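Local coordinates for protein precorrin-6Y C5,15-methyltransferase (Decarboxylating) (Geobacter metallireducens, PDB 3E05) that probably transfers methyl groups from S-adenosylmethionine to a precorrin during adenosylcobalamin biosynthesis, this chain being the C-terminal methyltransferase domain of the longer enzyme, at residues D[44-49]-D[111-116]; D[98-103]-D[118-123]. All blocks are in the same frame, centred on the assembly; numbering follows the deposited sequence.

Interaction 1 (D[44-49]-D[111-116]); sequences MWDIGA and RVFIGG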
loop_
_atom_site.group_PDB
_atom_site.type_symbol
_atom_site.label_atom_id
_atom_site.label_comp_id
_atom_site.label_asym_id
_atom_site.label_seq_id
_atom_site.Cartn_x
_atom_site.Cartn_y
_atom_site.Cartn_z
ATOM N N MET D 44 29.239 1.595 12.620
ATOM C CA MET D 44 27.814 1.886 12.652
ATOM C C MET D 44 27.305 2.026 14.088
ATOM O O MET D 44 27.632 1.216 14.945
ATOM C CB MET D 44 27.061 0.769 11.921
ATOM C CG MET D 44 25.518 0.888 11.910
ATOM S SD MET D 44 24.792 -0.413 10.876
ATOM C CE MET D 44 23.353 -0.754 11.853
ATOM N N TRP D 45 26.501 3.058 14.350
ATOM C CA TRP D 45 25.704 3.101 15.580
ATOM C C TRP D 45 24.252 2.654 15.311
ATOM O O TRP D 45 23.643 3.113 14.342
ATOM C CB TRP D 45 25.654 4.520 16.143
ATOM C CG TRP D 45 26.970 5.166 16.537
ATOM C CD1 TRP D 45 28.201 4.569 16.650
ATOM C CD2 TRP D 45 27.152 6.531 16.928
ATOM N NE1 TRP D 45 29.146 5.497 17.050
ATOM C CE2 TRP D 45 28.524 6.701 17.248
ATOM C CE3 TRP D 45 26.292 7.630 17.029
ATOM C CZ2 TRP D 45 29.053 7.932 17.656
ATOM C CZ3 TRP D 45 26.827 8.863 17.429
ATOM C CH2 TRP D 45 28.187 8.996 17.742
ATOM N N ASP D 46 23.714 1.774 16.159
ATOM C CA ASP D 46 22.307 1.392 16.114
ATOM C C ASP D 46 21.679 1.911 17.417
ATOM O O ASP D 46 21.770 1.274 18.475
ATOM C CB ASP D 46 22.178 -0.130 15.943
ATOM C CG ASP D 46 20.735 -0.647 15.972
ATOM O OD1 ASP D 46 19.745 0.120 16.117
ATOM O OD2 ASP D 46 20.592 -1.881 15.828
ATOM N N ILE D 47 21.061 3.089 17.322
ATOM C CA ILE D 47 20.435 3.745 18.470
ATOM C C ILE D 47 18.994 3.292 18.710
ATOM O O ILE D 47 18.125 3.460 17.841
ATOM C CB ILE D 47 20.505 5.271 18.334
ATOM C CG1 ILE D 47 21.972 5.712 18.231
ATOM C CG2 ILE D 47 19.795 5.963 19.522
ATOM C CD1 ILE D 47 22.162 7.127 17.762
ATOM N N GLY D 48 18.755 2.716 19.889
ATOM C CA GLY D 48 17.466 2.124 20.231
ATOM C C GLY D 48 17.358 0.786 19.533
ATOM O O GLY D 48 16.437 0.560 18.738
ATOM N N ALA D 49 18.291 -0.109 19.843
ATOM C CA ALA D 49 18.472 -1.354 19.075
ATOM C C ALA D 49 17.312 -2.347 19.141
ATOM O O ALA D 49 17.094 -3.107 18.189
ATOM C CB ALA D 49 19.787 -2.022 19.427
ATOM N N ARG D 111 27.868 5.374 9.801
ATOM C CA ARG D 111 26.482 4.967 9.535
ATOM C C ARG D 111 25.740 5.001 10.866
ATOM O O ARG D 111 26.233 4.483 11.867
ATOM C CB ARG D 111 26.443 3.554 8.931
ATOM C CG ARG D 111 27.122 3.386 7.584
ATOM C CD ARG D 111 26.511 4.299 6.535
ATOM N NE ARG D 111 27.039 4.059 5.196
ATOM C CZ ARG D 111 28.058 4.725 4.653
ATOM N NH1 ARG D 111 28.693 5.680 5.332
ATOM N NH2 ARG D 111 28.459 4.420 3.425
ATOM N N VAL D 112 24.583 5.664 10.910
ATOM C CA VAL D 112 23.778 5.617 12.108
ATOM C C VAL D 112 22.355 5.245 11.738
ATOM O O VAL D 112 21.769 5.865 10.846
ATOM C CB VAL D 112 23.781 6.952 12.881
ATOM C CG1 VAL D 112 22.836 6.870 14.058
ATOM C CG2 VAL D 112 25.183 7.283 13.389
ATOM N N PHE D 113 21.852 4.206 12.386
ATOM C CA PHE D 113 20.442 3.848 12.321
ATOM C C PHE D 113 19.806 4.244 13.639
ATOM O O PHE D 113 20.316 3.925 14.711
ATOM C CB PHE D 113 20.218 2.359 12.039
ATOM C CG PHE D 113 18.759 1.963 12.072
ATOM C CD1 PHE D 113 17.859 2.513 11.145
ATOM C CD2 PHE D 113 18.269 1.091 13.051
ATOM C CE1 PHE D 113 16.477 2.163 11.174
ATOM C CE2 PHE D 113 16.905 0.735 13.077
ATOM C CZ PHE D 113 16.011 1.278 12.125
ATOM N N ILE D 114 18.714 4.999 13.558
ATOM C CA ILE D 114 17.953 5.356 14.735
ATOM C C ILE D 114 16.623 4.590 14.727
ATOM O O ILE D 114 15.694 4.933 13.974
ATOM C CB ILE D 114 17.728 6.892 14.802
ATOM C CG1 ILE D 114 19.080 7.627 14.773
ATOM C CG2 ILE D 114 16.908 7.267 16.021
ATOM C CD1 ILE D 114 18.995 9.085 14.379
ATOM N N GLY D 115 16.556 3.540 15.537
ATOM C CA GLY D 115 15.363 2.679 15.655
ATOM C C GLY D 115 14.442 3.076 16.808
ATOM O O GLY D 115 13.278 2.661 16.857
ATOM N N GLY D 116 14.970 3.858 17.748
ATOM C CA GLY D 116 14.197 4.314 18.912
ATOM C C GLY D 116 14.892 5.488 19.566
ATOM O O GLY D 116 16.109 5.454 19.774
HETATM O O HOH W 1 13.810 0.547 19.169
#
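Trp45 and Val112 are neighbours across two adjacent parallel strands, 44-47 and 111-114, and put their side chains on the same face of the sheet. Trp45 CB lies 3.9 Å from Val112 CG2, CG and CD2 stay close to the same methyl, which approaches the indole obliquely, and CE3 comes nearest to it at 3.8 Å. Beyond this the indole leads away from strand 111-114; Leu103, Leu106, Pro109 and Arg131 also pack on the Trp45 side chain, and NE1 hydrogen-bonds Pro107 O. The other branch, Val112 CG1, stands anti to the backbone N (chi1 175°), 3.8 Å from Ile47 CD1. An alanine in place of this valine would probably open a gap between Trp45 and Ile47, since both methyls that fill it would be gone. On the other face Asp46 and Phe113 lie side by side; Asp46 OD1 sits at the ring edge, 3.5 Å from Phe113 CD2, while OD2 is held by Ser55 OG. Backbone bonds join the strands until Ile47 O, which accepts from both Gly115 N (2.8 Å) and Gly116 N (3.2 Å). There the strands give way to glycines: Gly48 has positive phi, and a side chain on it would run into Gly116 O. Both strands are central in a seven-stranded sheet of order 3-2-1-4-5-7-6, the class I methyltransferase fold, where the glycine turn after the first strand commonly lines the S-adenosylmethionine site.

Interaction 2 (D[98-103]-D[118-123]); sequences FAPEGL and GGMLEE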
loop_
_atom_site.group_PDB
_atom_site.type_symbol
_atom_site.label_atom_id
_atom_site.label_comp_id
_atom_site.label_asym_id
_atom_site.label_seq_id
_atom_site.Cartn_x
_atom_site.Cartn_y
_atom_site.Cartn_z
ATOM N N PHE D 98 21.055 5.568 27.402
ATOM C CA PHE D 98 19.887 6.344 27.004
ATOM C C PHE D 98 20.414 7.501 26.157
ATOM O O PHE D 98 20.645 8.597 26.673
ATOM C CB PHE D 98 19.140 6.834 28.263
ATOM C CG PHE D 98 17.846 7.590 27.995
ATOM C CD1 PHE D 98 17.188 7.523 26.768
ATOM C CD2 PHE D 98 17.267 8.348 29.013
ATOM C CE1 PHE D 98 15.993 8.218 26.552
ATOM C CE2 PHE D 98 16.074 9.045 28.811
ATOM C CZ PHE D 98 15.437 8.977 27.579
ATOM N N ALA D 99 20.613 7.236 24.859
ATOM C CA ALA D 99 21.192 8.207 23.916
ATOM C C ALA D 99 20.470 9.559 23.947
ATOM O O ALA D 99 19.241 9.586 24.070
ATOM C CB ALA D 99 21.194 7.634 22.508
ATOM N N PRO D 100 21.211 10.688 23.814
ATOM C CA PRO D 100 22.617 10.915 23.431
ATOM C C PRO D 100 23.716 10.581 24.458
ATOM O O PRO D 100 24.903 10.690 24.125
ATOM C CB PRO D 100 22.648 12.408 23.079
ATOM C CG PRO D 100 21.586 13.009 23.919
ATOM C CD PRO D 100 20.511 11.965 24.067
ATOM N N GLU D 101 23.332 10.195 25.677
ATOM C CA GLU D 101 24.294 9.680 26.660
ATOM C C GLU D 101 24.881 8.367 26.154
ATOM O O GLU D 101 24.177 7.559 25.545
ATOM C CB GLU D 101 23.635 9.434 28.020
ATOM C CG GLU D 101 23.105 10.676 28.732
ATOM C CD GLU D 101 22.591 10.367 30.133
ATOM O OE1 GLU D 101 22.916 11.137 31.061
ATOM O OE2 GLU D 101 21.871 9.356 30.309
ATOM N N GLY D 102 26.173 8.167 26.394
ATOM C CA GLY D 102 26.842 6.951 25.965
ATOM C C GLY D 102 27.375 6.966 24.544
ATOM O O GLY D 102 27.954 5.982 24.093
ATOM N N LEU D 103 27.175 8.068 23.829
ATOM C CA LEU D 103 27.737 8.201 22.483
ATOM C C LEU D 103 29.193 8.646 22.524
ATOM O O LEU D 103 29.939 8.420 21.574
ATOM C CB LEU D 103 26.923 9.180 21.625
ATOM C CG LEU D 103 25.448 8.899 21.326
ATOM C CD1 LEU D 103 24.875 10.034 20.488
ATOM C CD2 LEU D 103 25.246 7.574 20.621
ATOM N N GLY D 118 13.383 7.337 22.440
ATOM C CA GLY D 118 12.963 7.537 23.837
ATOM C C GLY D 118 12.673 8.975 24.254
ATOM O O GLY D 118 13.046 9.396 25.350
ATOM N N GLY D 119 12.026 9.730 23.371
ATOM C CA GLY D 119 11.713 11.138 23.611
ATOM C C GLY D 119 12.876 12.091 23.399
ATOM O O GLY D 119 12.753 13.283 23.677
ATOM N N MET D 120 13.999 11.580 22.891
ATOM C CA MET D 120 15.222 12.377 22.742
ATOM C C MET D 120 15.664 12.570 21.289
ATOM O O MET D 120 16.863 12.630 21.017
ATOM C CB MET D 120 16.377 11.765 23.565
ATOM C CG MET D 120 16.128 11.660 25.076
ATOM S SD MET D 120 15.719 13.234 25.856
ATOM C CE MET D 120 17.305 14.049 25.830
ATOM N N LEU D 121 14.706 12.699 20.372
ATOM C CA LEU D 121 15.005 12.741 18.931
ATOM C C LEU D 121 15.913 13.899 18.488
ATOM O O LEU D 121 16.913 13.667 17.811
ATOM C CB LEU D 121 13.723 12.690 18.077
ATOM C CG LEU D 121 13.931 12.691 16.548
ATOM C CD1 LEU D 121 14.730 11.476 16.096
ATOM C CD2 LEU D 121 12.605 12.815 15.771
ATOM N N GLU D 122 15.558 15.127 18.872
ATOM C CA GLU D 122 16.322 16.309 18.479
ATOM C C GLU D 122 17.743 16.242 19.027
ATOM O O GLU D 122 18.717 16.545 18.327
ATOM C CB GLU D 122 15.633 17.588 18.969
ATOM C CG GLU D 122 16.023 18.815 18.155
ATOM C CD GLU D 122 15.475 20.113 18.713
ATOM O OE1 GLU D 122 14.480 20.095 19.474
ATOM O OE2 GLU D 122 16.054 21.164 18.381
ATOM N N GLU D 123 17.842 15.828 20.283
ATOM C CA GLU D 123 19.114 15.731 20.969
ATOM C C GLU D 123 19.988 14.638 20.356
ATOM O O GLU D 123 21.207 14.802 20.255
ATOM C CB GLU D 123 18.891 15.492 22.464
ATOM C CG GLU D 123 18.200 16.662 23.170
ATOM C CD GLU D 123 16.668 16.561 23.229
ATOM O OE1 GLU D 123 16.057 15.709 22.538
ATOM O OE2 GLU D 123 16.066 17.356 23.983
#
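Phe98, Ala99 and Pro100 pack against Gly118, Met120 and Glu123 in a largely apolar surface contact that includes a Met-aromatic pair. It joins the loop between strands 92-96 and 111-114 to the start of helix 121-131, in the Rossmann-like domain. Met120 holds the N-cap position of that helix, and its side chain carries much of the contact. Its CB lies 3.6 Å from Ala99 O and also approaches Pro100 CD. With CG anti to its own carbonyl carbon (chi1 -60°), that methylene comes 3.7 Å from Phe98 CZ; the two side chains cross at about a right angle. The sulfur is more distant: SD stands 5.4 Å from the ring centroid and oblique to the ring, 41° off its normal. Pro100, preceded by a cis peptide bond, starts a type II turn that ends at Leu103, and its ring packs on the first turn of the helix. Its CG rests 3.9 Å from Glu123 CB, whereas the carboxylate end of Glu123 leads away. Behind this surface row, Ala99 and Pro100 also reach Ile124, and Leu103 packs on Ala127, continuing the interface along the helix; Leu103 O accepts a hydrogen bond from Arg131 NH1. Gly118 has positive phi, and a CB on it would collide with Phe98 CE1, so the close approach of the phenyl ring depends on the missing side chain. The aromatic edge instead meets the backbone: Gly118 O lies in the plane of the ring, 3.3 Å from Phe98 CZ.

In the fold
Interaction 1 lies near the centre of the chain and is mostly buried, whereas interaction 2, about 11 Å away between centres, is at the surface. The first is built from regular backbone hydrogen bonding between parallel strands, with apolar packing on both faces; the second joins a loop to a helix start through side-chain packing and an aromatic edge. Strand 111-114 is followed in the chain, after a glycine-rich loop, by helix 121-131, which also covers Ile47 and Val112. The two contacts meet where Ile47 CG2 touches Ala99 CB at 3.7 Å and Leu103 packs on Trp45. Glycine serves both, but differently: at Gly48 it lets two backbones come close, at Gly118 it lets in a phenyl ring.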